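Long-range contacts in MexT protein (Pseudomonas aeruginosa, PDB 6L33), which activates transcription of the MexEF-OprN efflux pump as a LysR-type regulator that probably binds DNA, and is represented here by its regulatory domain: residues A8-G13 and P193-L198; R102-V107 and R126-V131; L14-E19 and V134-G139; S80-L85 and F174-F179. All blocks are in the same frame, centred on the assembly; numbering follows the deposited sequence.

From the N terminus, strand 9-14 comes first: interaction 1 ties it to helix 193-203 near the C terminus and so closes the loop that encloses the other three contacts. The chain runs straight on into residues 14-19, which interaction 3 joins to the loop 134-139. Residues 80-85 follow and return to 174-179 in interaction 4, so interactions 3 and 4 cross along the chain. Interaction 2, between 102-107 and 126-131, is nested inside all the others. Interaction 1 lies in the subdomain built on the first sheet and interaction 2 in that of the second, their centres about 40 Å apart; interaction 3 bridges the two subdomains, and interaction 4 joins the connections between them.

Interaction 1: A8-G13 and P193-L198; sequences AVFRIG and PAERWL
Phe10 reaches from strand 9-14 to helix 193-203 and is met by four residues of the helix. CG of Phe10 is anti to the carbonyl carbon, beside the backbone N (chi1 -77°). Leu198 slides past it in the opposite direction and brings CD2 obliquely against the ring, 4.3 Å from the Phe10 centroid and 30° off the normal, an off-centre CH-pi contact. The same methyl touches the next inward-pointing side chain of the strand, CD2 of Leu198 lying 3.7 Å from CG2 of Ile12. At the far end of the ring, CZ of Phe10 is 4.0 Å from CB of Ala194, which lies in the ring plane, while CE2 approaches CZ3 of Trp197 to 3.8 Å. There the phenyl atom comes to the edge of the indole, and the two side chains cross at about a right angle. This apolar part is closely packed, with Phe10, Ile12, Trp197 and Leu198 buried.

Glu195 adds a polar side. Its bend at chi2 (-60°) turns CD toward the strand. OE1 of Glu195 lies 3.3 Å from CE1 of Phe10 at the ring edge, where aromatic hydrogens suit a carboxylate oxygen; OE2 bonds to Ser59 OG. The looser part is the water link. Between the strand and Glu195 a water accepts from Arg11 N at 2.9 Å and donates only weakly to Glu195 OE1, at 3.4 Å. Arg11 itself is exposed and starts away from the helix. With strands in the order 38-43, 9-14, 60-62, 181-186, 72-78, this C-terminal helix packed on a sheet face is typical of the type II periplasmic-binding-protein fold of LysR regulatory domains.

Interaction 2: R102-V107 and R126-V131; sequences RPHALV and RKRKVV
His104 O is met from the neighbouring strand by one hydrogen bond and one CA-H...O contact. Val131 N makes the hydrogen bond, 2.9 Å long and fairly straight (158° at the hydrogen), and Val130 CA adds the CA-H...O contact to the same His104 O at 3.4 Å. One step earlier the pattern is returned, since His104 N donates to Lys129 O at 3.0 Å through a more bent bond. His104 thus bonds to Lys129 and Val131, the residues flanking its bridge partner Val130, as in parallel pairing. Before the strands meet, a water spans them, donating to Arg102 O at 2.6 Å and accepting from Lys129 N at 2.9 Å.

The connection is a beta-alpha-beta crossover: strand 103-107, helix 116-123 and then strand 129-134, which forms the edge of its sheet within the chain. That edge faces the second subunit, whose backbone hydrogen-bonds to Val131 and whose Val38 packs on Lys129.

Arg128 carries the main side-chain contact. Its CG sits between the backbone N and the carbonyl carbon (chi1 66°), and the chain then runs extended across the His104 imidazole, with CD over the ring centre, 3.6 Å from the His104 centroid and 6° off the normal. Both polar ends have outside partners, His104 NE2 bonding to Tyr99 O and Arg128 NE to Asp118 in a salt bridge. Further along, Leu106 CD1 meets the edge of the guanidinium at NH2 of Arg128, 3.6 Å away, while Leu106 CB packs on Val130 CG1. Pro103 CB rests 3.8 Å from Val131 CG1.

Interaction 3: L14-E19 and V134-G139; sequences LSDDVE and VPQFNG
Asp16 carries this contact, and its side chain can be followed outward into the loop 134-139. CB passes Asn138 ND2 at 3.4 Å. CG, held between the backbone N and the carbonyl carbon (chi1 77°), lies 3.8 Å from Gln136 CB. At the tip the two oxygens divide the work. OD1 accepts from Phe137 N at 3.2 Å with 164° at the hydrogen; the donor comes from the syn side, somewhat out of the carboxylate plane. OD2 takes Asn138 N at 2.9 Å, nearly along its C-O axis, and has a weaker, bent bond from Phe137 N at 3.1 Å. Asn138 ND2 also stands 2.5 Å from Asp16 OD2, at an angle too poor for a hydrogen bond, a doubtful separation. Two consecutive peptide N-H groups therefore fix the rotation of a buried carboxylate. Asp16 OD1 also sits at the edge of the Phe137 ring, 3.3 Å from Phe137 CD2, the ring and carboxylate being nearly coplanar (11° apart). The oxygen thus faces ring hydrogens.

Asp17 approaches the same phenyl more loosely. Its own carboxylate is positioned through OD2, which bonds to Tyr64 OH.

The second subunit is close by: Asp16 O makes a weak hydrogen bond to Gln136 NE2 of that subunit, and Asn138 packs on its counterpart there. Within the chain, residues 14-19 turn from strand 9-14 of the first sheet into helix 18-33, while residues 134-139 link strand 129-134 of the second sheet to helix 140-144. The contact consequently spans the two subdomains, with Phe137 leaning on Ala157 of helix 155-164 and Asp16 touching Arg43 of strand 38-43.

Interaction 4: S80-L85 and F174-F179; sequences SKPKIL and FETRAF
The pyrrolidine ring of Pro82 meets residues 174-179 through CB, CG and CD. Pro82 CB lies 3.7 Å from Thr176 CG2, and CG touches the same methyl. Pro82 CD is 3.8 Å from Ala178 CB. The aromatic rings serve other neighbours. Phe179 starts away from residues 80-85 and packs edge-to-face with Tyr46, its ring also meeting Phe116 at a steep angle, while Phe174 packs edge-to-face with Tyr99.

Thr176 presents its methyl to the proline because OG1 is anti to the backbone N (chi1 -166°), leaving CG2 between N and the carbonyl carbon. The two side chains slide past each other in opposite directions. Ala178 CB is the other apolar point: besides Pro82 CD it meets Ser80 O at 3.6 Å and Ser80 CB at 3.9 Å. It thus lies against the backbone turning from Ser80 into strand 82-86.

Polar support is slight. Ser80 OG stands 3.1 Å from Phe179 O, a weak hydrogen bond, and not a settled one, because another acceptor is within reach of the same proton.

Residues 80-85 follow strand 72-78 of the first sheet and enter strand 82-86 of the second; residues 174-179 lead back from strand 168-170 of the second sheet to 181-186 of the first. Two connecting segments running between the sheets, packed side by side, are consistent with the hinge region of the two-subdomain LysR regulatory fold.

Interaction 1: A8-G13 and P193-L198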
# COMPACT_ATOMS: atom_id res chain seq x y z
N ALA B 8 16.36 -18.26 10.02
CA ALA B 8 15.47 -17.43 10.81
C ALA B 8 14.60 -16.56 9.91
O ALA B 8 14.98 -16.21 8.79
CB ALA B 8 16.27 -16.55 11.77
N VAL B 9 13.42 -16.22 10.42
CA VAL B 9 12.50 -15.32 9.74
C VAL B 9 12.65 -13.94 10.36
O VAL B 9 12.65 -13.80 11.59
CB VAL B 9 11.05 -15.82 9.84
CG1 VAL B 9 10.11 -14.84 9.15
CG2 VAL B 9 10.93 -17.21 9.23
N PHE B 10 12.78 -12.92 9.52
CA PHE B 10 12.93 -11.54 9.97
C PHE B 10 11.70 -10.73 9.57
O PHE B 10 11.18 -10.88 8.47
CB PHE B 10 14.20 -10.92 9.40
CG PHE B 10 15.45 -11.36 10.10
CD1 PHE B 10 15.57 -11.26 11.47
CD2 PHE B 10 16.51 -11.90 9.38
CE1 PHE B 10 16.72 -11.67 12.12
CE2 PHE B 10 17.66 -12.31 10.02
CZ PHE B 10 17.77 -12.20 11.39
N ARG B 11 11.25 -9.88 10.49
CA ARG B 11 10.07 -9.05 10.28
C ARG B 11 10.47 -7.59 10.40
O ARG B 11 10.94 -7.16 11.46
CB ARG B 11 8.97 -9.41 11.29
CG ARG B 11 8.41 -10.81 11.11
CD ARG B 11 7.67 -11.30 12.35
NE ARG B 11 7.20 -12.68 12.18
CZ ARG B 11 7.91 -13.76 12.50
NH1 ARG B 11 7.40 -14.97 12.31
NH2 ARG B 11 9.13 -13.63 13.00
N ILE B 12 10.29 -6.84 9.31
CA ILE B 12 10.66 -5.43 9.27
C ILE B 12 9.46 -4.63 8.76
O ILE B 12 8.57 -5.15 8.09
CB ILE B 12 11.89 -5.17 8.38
CG1 ILE B 12 11.55 -5.37 6.90
CG2 ILE B 12 13.05 -6.07 8.78
CD1 ILE B 12 12.69 -5.05 5.96
N GLY B 13 9.46 -3.34 9.10
CA GLY B 13 8.43 -2.42 8.65
C GLY B 13 9.03 -1.37 7.72
O GLY B 13 10.10 -0.83 7.99
N PRO B 193 22.75 -10.08 18.11
CA PRO B 193 23.65 -10.12 16.95
C PRO B 193 22.91 -10.33 15.64
O PRO B 193 23.29 -9.73 14.63
CB PRO B 193 24.59 -11.30 17.27
CG PRO B 193 24.31 -11.67 18.69
CD PRO B 193 22.90 -11.27 18.97
N ALA B 194 21.87 -11.17 15.64
CA ALA B 194 21.10 -11.37 14.42
C ALA B 194 20.38 -10.10 14.00
O ALA B 194 20.27 -9.80 12.81
CB ALA B 194 20.10 -12.51 14.62
N GLU B 195 19.90 -9.33 14.98
CA GLU B 195 19.23 -8.07 14.66
C GLU B 195 20.24 -6.98 14.31
O GLU B 195 20.01 -6.20 13.37
CB GLU B 195 18.35 -7.63 15.82
CG GLU B 195 17.17 -8.56 16.06
CD GLU B 195 16.25 -8.64 14.85
OE1 GLU B 195 15.69 -9.73 14.60
OE2 GLU B 195 16.08 -7.62 14.16
N ARG B 196 21.35 -6.90 15.04
CA ARG B 196 22.44 -6.01 14.64
C ARG B 196 22.87 -6.29 13.21
O ARG B 196 23.15 -5.37 12.43
CB ARG B 196 23.63 -6.16 15.59
CG ARG B 196 24.97 -5.73 15.01
CD ARG B 196 25.80 -6.92 14.50
NE ARG B 196 26.90 -6.48 13.64
CZ ARG B 196 27.59 -7.28 12.83
NH1 ARG B 196 27.29 -8.57 12.76
NH2 ARG B 196 28.57 -6.79 12.09
N TRP B 197 22.91 -7.57 12.84
CA TRP B 197 23.31 -7.95 11.49
C TRP B 197 22.30 -7.47 10.46
O TRP B 197 22.68 -6.90 9.43
CB TRP B 197 23.48 -9.47 11.42
CG TRP B 197 23.77 -9.99 10.07
CD1 TRP B 197 24.99 -10.01 9.45
CD2 TRP B 197 22.84 -10.57 9.15
NE1 TRP B 197 24.87 -10.57 8.20
CE2 TRP B 197 23.56 -10.92 7.99
CE3 TRP B 197 21.47 -10.82 9.19
CZ2 TRP B 197 22.96 -11.52 6.89
CZ3 TRP B 197 20.87 -11.41 8.10
CH2 TRP B 197 21.62 -11.76 6.97
N LEU B 198 21.01 -7.67 10.72
CA LEU B 198 19.99 -7.21 9.79
C LEU B 198 20.02 -5.70 9.64
O LEU B 198 19.97 -5.17 8.52
CB LEU B 198 18.61 -7.67 10.26
CG LEU B 198 17.41 -7.10 9.50
CD1 LEU B 198 17.50 -7.44 8.02
CD2 LEU B 198 16.11 -7.60 10.09
O HOH W 1 12.62 -9.63 13.04

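Interaction 2: R102-V107 and R126-V131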
# COMPACT_ATOMS: atom_id res chain seq x y z
N ARG B 102 -7.20 25.47 -4.86
CA ARG B 102 -7.33 24.23 -5.60
C ARG B 102 -7.69 23.08 -4.67
O ARG B 102 -7.54 23.19 -3.45
CB ARG B 102 -6.03 23.95 -6.35
CG ARG B 102 -5.90 24.82 -7.59
CD ARG B 102 -4.57 24.69 -8.29
NE ARG B 102 -4.36 23.34 -8.81
CZ ARG B 102 -3.54 23.06 -9.82
NH1 ARG B 102 -3.40 21.81 -10.22
NH2 ARG B 102 -2.86 24.03 -10.41
N PRO B 103 -8.22 21.98 -5.20
CA PRO B 103 -8.53 20.83 -4.35
C PRO B 103 -7.28 20.01 -4.06
O PRO B 103 -6.32 20.00 -4.82
CB PRO B 103 -9.53 20.03 -5.19
CG PRO B 103 -9.15 20.34 -6.60
CD PRO B 103 -8.69 21.78 -6.58
N HIS B 104 -7.32 19.31 -2.93
CA HIS B 104 -6.13 18.65 -2.41
C HIS B 104 -6.36 17.17 -2.18
O HIS B 104 -7.46 16.74 -1.82
CB HIS B 104 -5.67 19.31 -1.11
CG HIS B 104 -5.24 20.73 -1.29
ND1 HIS B 104 -3.91 21.10 -1.38
CD2 HIS B 104 -5.95 21.87 -1.42
CE1 HIS B 104 -3.83 22.41 -1.54
NE2 HIS B 104 -5.06 22.90 -1.58
N ALA B 105 -5.30 16.40 -2.40
CA ALA B 105 -5.23 14.99 -2.02
C ALA B 105 -4.31 14.88 -0.82
O ALA B 105 -3.21 15.44 -0.81
CB ALA B 105 -4.72 14.13 -3.17
N LEU B 106 -4.77 14.17 0.21
CA LEU B 106 -4.05 14.03 1.46
C LEU B 106 -3.63 12.58 1.65
O LEU B 106 -4.46 11.67 1.53
CB LEU B 106 -4.91 14.49 2.63
CG LEU B 106 -4.30 14.44 4.03
CD1 LEU B 106 -3.18 15.46 4.16
CD2 LEU B 106 -5.37 14.68 5.09
N VAL B 107 -2.35 12.36 1.93
CA VAL B 107 -1.88 11.04 2.35
C VAL B 107 -2.17 10.94 3.84
O VAL B 107 -1.40 11.43 4.67
CB VAL B 107 -0.41 10.81 2.02
CG1 VAL B 107 -0.01 9.38 2.38
CG2 VAL B 107 -0.14 11.09 0.55
N ARG B 126 -6.14 30.78 7.09
CA ARG B 126 -6.36 30.23 5.76
C ARG B 126 -6.80 28.77 5.86
O ARG B 126 -6.61 28.11 6.88
CB ARG B 126 -5.09 30.33 4.90
CG ARG B 126 -4.54 31.74 4.76
CD ARG B 126 -5.50 32.64 3.99
NE ARG B 126 -5.49 32.36 2.55
CZ ARG B 126 -4.66 32.93 1.68
NH1 ARG B 126 -3.77 33.82 2.10
NH2 ARG B 126 -4.73 32.62 0.40
N LYS B 127 -7.39 28.28 4.77
CA LYS B 127 -7.86 26.90 4.73
C LYS B 127 -7.82 26.40 3.29
O LYS B 127 -7.60 27.15 2.35
CB LYS B 127 -9.27 26.77 5.32
CG LYS B 127 -10.29 27.72 4.73
CD LYS B 127 -11.61 27.65 5.49
CE LYS B 127 -12.65 28.58 4.89
NZ LYS B 127 -13.03 28.19 3.51
N ARG B 128 -8.05 25.09 3.15
CA ARG B 128 -8.05 24.42 1.86
C ARG B 128 -9.11 23.34 1.89
O ARG B 128 -9.58 22.93 2.96
CB ARG B 128 -6.68 23.82 1.54
CG ARG B 128 -6.29 22.70 2.48
CD ARG B 128 -4.98 22.03 2.11
NE ARG B 128 -4.71 20.87 2.96
CZ ARG B 128 -3.80 19.95 2.71
NH1 ARG B 128 -3.04 20.03 1.63
NH2 ARG B 128 -3.64 18.93 3.55
N LYS B 129 -9.49 22.86 0.71
CA LYS B 129 -10.48 21.80 0.58
C LYS B 129 -9.79 20.52 0.15
O LYS B 129 -9.18 20.46 -0.92
CB LYS B 129 -11.57 22.18 -0.42
CG LYS B 129 -12.71 21.17 -0.53
CD LYS B 129 -13.24 20.77 0.85
CE LYS B 129 -14.75 20.90 0.93
NZ LYS B 129 -15.37 19.72 1.60
N VAL B 130 -9.87 19.50 1.00
CA VAL B 130 -9.37 18.17 0.67
C VAL B 130 -10.52 17.37 0.07
O VAL B 130 -11.60 17.29 0.66
CB VAL B 130 -8.79 17.47 1.92
CG1 VAL B 130 -8.38 16.04 1.59
CG2 VAL B 130 -7.62 18.27 2.47
N VAL B 131 -10.29 16.79 -1.11
CA VAL B 131 -11.30 15.99 -1.78
C VAL B 131 -10.97 14.51 -1.77
O VAL B 131 -11.84 13.70 -2.14
CB VAL B 131 -11.52 16.46 -3.24
CG1 VAL B 131 -12.01 17.90 -3.27
CG2 VAL B 131 -10.24 16.29 -4.05
O HOH W 2 -9.00 24.48 -1.67

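Interaction 3: L14-E19 and V134-G139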
# COMPACT_ATOMS: atom_id res chain seq x y z
N LEU B 14 8.33 -1.11 6.62
CA LEU B 14 8.84 -0.19 5.62
C LEU B 14 7.74 0.75 5.17
O LEU B 14 6.61 0.33 4.93
CB LEU B 14 9.42 -0.93 4.41
CG LEU B 14 10.70 -1.74 4.60
CD1 LEU B 14 11.11 -2.37 3.27
CD2 LEU B 14 11.83 -0.89 5.17
N SER B 15 8.09 2.03 5.06
CA SER B 15 7.22 2.98 4.38
C SER B 15 7.06 2.56 2.92
O SER B 15 7.96 1.97 2.32
CB SER B 15 7.80 4.39 4.47
OG SER B 15 7.01 5.33 3.76
N ASP B 16 5.89 2.86 2.35
CA ASP B 16 5.57 2.31 1.03
C ASP B 16 6.47 2.90 -0.05
O ASP B 16 6.75 2.23 -1.05
CB ASP B 16 4.09 2.52 0.71
CG ASP B 16 3.77 3.94 0.29
OD1 ASP B 16 3.67 4.82 1.17
OD2 ASP B 16 3.60 4.18 -0.93
N ASP B 17 6.94 4.14 0.12
CA ASP B 17 7.87 4.70 -0.85
C ASP B 17 9.27 4.13 -0.67
O ASP B 17 9.94 3.81 -1.66
CB ASP B 17 7.89 6.23 -0.75
CG ASP B 17 8.10 6.72 0.67
OD1 ASP B 17 8.13 5.89 1.60
OD2 ASP B 17 8.24 7.95 0.86
N VAL B 18 9.73 3.97 0.58
CA VAL B 18 11.05 3.41 0.84
C VAL B 18 11.17 2.00 0.27
O VAL B 18 12.24 1.59 -0.19
CB VAL B 18 11.33 3.43 2.36
CG1 VAL B 18 12.62 2.68 2.68
CG2 VAL B 18 11.40 4.86 2.87
N GLU B 19 10.07 1.25 0.28
CA GLU B 19 10.09 -0.14 -0.19
C GLU B 19 10.55 -0.25 -1.64
O GLU B 19 11.17 -1.25 -2.01
CB GLU B 19 8.69 -0.74 -0.02
CG GLU B 19 8.53 -2.13 -0.60
CD GLU B 19 7.46 -2.93 0.11
OE1 GLU B 19 7.06 -3.99 -0.41
OE2 GLU B 19 7.01 -2.49 1.19
N VAL B 134 -5.91 9.28 0.77
CA VAL B 134 -5.41 7.96 0.39
C VAL B 134 -4.45 7.47 1.48
O VAL B 134 -3.82 8.30 2.16
CB VAL B 134 -4.73 7.99 -0.99
CG1 VAL B 134 -5.73 8.42 -2.05
CG2 VAL B 134 -3.53 8.92 -0.97
N PRO B 135 -4.32 6.16 1.68
CA PRO B 135 -3.48 5.65 2.77
C PRO B 135 -2.02 5.39 2.41
O PRO B 135 -1.30 4.83 3.24
CB PRO B 135 -4.18 4.33 3.11
CG PRO B 135 -4.74 3.86 1.80
CD PRO B 135 -5.08 5.09 1.01
N GLN B 136 -1.57 5.78 1.22
CA GLN B 136 -0.20 5.50 0.81
C GLN B 136 0.25 6.53 -0.22
O GLN B 136 -0.55 7.31 -0.74
CB GLN B 136 -0.06 4.09 0.23
CG GLN B 136 -0.72 3.93 -1.13
CD GLN B 136 -0.92 2.49 -1.51
OE1 GLN B 136 -0.95 1.61 -0.65
NE2 GLN B 136 -1.07 2.23 -2.80
N PHE B 137 1.54 6.50 -0.52
CA PHE B 137 2.15 7.42 -1.47
C PHE B 137 2.09 6.88 -2.90
O PHE B 137 1.71 7.62 -3.82
CB PHE B 137 3.60 7.70 -1.08
CG PHE B 137 3.73 8.56 0.14
CD1 PHE B 137 3.35 9.90 0.10
CD2 PHE B 137 4.21 8.04 1.33
CE1 PHE B 137 3.46 10.70 1.23
CE2 PHE B 137 4.33 8.84 2.46
CZ PHE B 137 3.95 10.17 2.41
N ASN B 138 2.47 5.63 -3.12
CA ASN B 138 2.56 5.10 -4.47
C ASN B 138 1.18 5.03 -5.12
O ASN B 138 0.16 4.81 -4.46
CB ASN B 138 3.22 3.72 -4.48
CG ASN B 138 2.52 2.73 -3.56
OD1 ASN B 138 1.39 2.33 -3.80
ND2 ASN B 138 3.22 2.30 -2.52
N GLY B 139 1.16 5.25 -6.44
CA GLY B 139 -0.08 5.33 -7.19
C GLY B 139 -0.74 6.68 -7.18
O GLY B 139 -1.73 6.87 -7.90

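Interaction 4: S80-L85 and F174-F179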
# COMPACT_ATOMS: atom_id res chain seq x y z
N SER B 80 13.83 15.39 5.68
CA SER B 80 12.78 15.60 4.70
C SER B 80 12.40 17.07 4.61
O SER B 80 12.44 17.80 5.60
CB SER B 80 11.54 14.76 5.02
OG SER B 80 11.75 13.39 4.74
N LYS B 81 12.02 17.48 3.41
CA LYS B 81 11.40 18.77 3.17
C LYS B 81 10.12 18.56 2.36
O LYS B 81 10.04 17.60 1.58
CB LYS B 81 12.34 19.73 2.42
CG LYS B 81 12.65 19.33 0.99
CD LYS B 81 13.61 20.32 0.34
CE LYS B 81 14.90 20.44 1.13
NZ LYS B 81 15.57 19.12 1.28
N PRO B 82 9.11 19.40 2.55
CA PRO B 82 7.85 19.19 1.85
C PRO B 82 7.93 19.58 0.38
O PRO B 82 8.71 20.46 -0.02
CB PRO B 82 6.87 20.10 2.60
CG PRO B 82 7.73 21.18 3.17
CD PRO B 82 9.05 20.52 3.50
N LYS B 83 7.12 18.91 -0.43
CA LYS B 83 7.03 19.17 -1.85
C LYS B 83 5.57 19.17 -2.28
O LYS B 83 4.77 18.38 -1.76
CB LYS B 83 7.81 18.13 -2.68
CG LYS B 83 9.32 18.23 -2.56
CD LYS B 83 9.84 19.52 -3.18
CE LYS B 83 11.36 19.58 -3.12
NZ LYS B 83 11.88 20.87 -3.66
N ILE B 84 5.23 20.06 -3.21
CA ILE B 84 3.92 20.06 -3.85
C ILE B 84 4.01 19.21 -5.11
O ILE B 84 4.99 19.28 -5.85
CB ILE B 84 3.47 21.49 -4.20
CG1 ILE B 84 3.38 22.36 -2.94
CG2 ILE B 84 2.13 21.48 -4.93
CD1 ILE B 84 2.73 21.66 -1.78
N LEU B 85 2.98 18.40 -5.34
CA LEU B 85 2.85 17.61 -6.55
C LEU B 85 1.61 18.06 -7.30
O LEU B 85 0.54 18.20 -6.70
CB LEU B 85 2.76 16.11 -6.22
CG LEU B 85 4.04 15.28 -6.28
CD1 LEU B 85 5.20 15.99 -5.61
CD2 LEU B 85 3.79 13.94 -5.62
N PHE B 174 4.69 28.07 1.27
CA PHE B 174 4.63 28.28 2.71
C PHE B 174 5.39 27.13 3.36
O PHE B 174 5.79 26.17 2.69
CB PHE B 174 3.19 28.36 3.22
CG PHE B 174 2.39 27.10 2.99
CD1 PHE B 174 1.79 26.86 1.77
CD2 PHE B 174 2.25 26.16 4.00
CE1 PHE B 174 1.05 25.71 1.56
CE2 PHE B 174 1.51 25.01 3.80
CZ PHE B 174 0.92 24.78 2.57
N GLU B 175 5.59 27.24 4.67
CA GLU B 175 6.38 26.28 5.42
C GLU B 175 5.47 25.32 6.17
O GLU B 175 4.54 25.75 6.86
CB GLU B 175 7.30 26.99 6.40
CG GLU B 175 8.41 26.11 6.92
CD GLU B 175 9.38 25.72 5.82
OE1 GLU B 175 10.34 26.47 5.59
OE2 GLU B 175 9.16 24.66 5.18
N THR B 176 5.75 24.02 6.06
CA THR B 176 4.98 23.01 6.77
C THR B 176 5.90 21.88 7.21
O THR B 176 7.08 21.82 6.83
CB THR B 176 3.82 22.48 5.90
OG1 THR B 176 2.90 21.76 6.73
CG2 THR B 176 4.34 21.58 4.79
N ARG B 177 5.35 20.98 8.02
CA ARG B 177 6.11 19.88 8.60
C ARG B 177 6.53 18.88 7.53
O ARG B 177 5.86 18.71 6.51
CB ARG B 177 5.27 19.17 9.66
CG ARG B 177 5.87 19.11 11.05
CD ARG B 177 4.93 18.38 12.00
NE ARG B 177 5.16 18.72 13.40
CZ ARG B 177 4.49 19.66 14.06
NH1 ARG B 177 3.54 20.35 13.45
NH2 ARG B 177 4.78 19.90 15.33
N ALA B 178 7.63 18.18 7.80
CA ALA B 178 8.07 17.06 6.98
C ALA B 178 8.87 16.14 7.89
O ALA B 178 9.99 16.48 8.28
CB ALA B 178 8.89 17.52 5.78
N PHE B 179 8.28 14.99 8.24
CA PHE B 179 8.92 14.08 9.18
C PHE B 179 10.18 13.47 8.58
O PHE B 179 10.25 13.19 7.39
CB PHE B 179 7.95 12.97 9.59
CG PHE B 179 6.81 13.44 10.45
CD1 PHE B 179 7.02 14.35 11.48
CD2 PHE B 179 5.53 12.96 10.24
CE1 PHE B 179 5.97 14.78 12.27
CE2 PHE B 179 4.47 13.39 11.03
CZ PHE B 179 4.69 14.30 12.04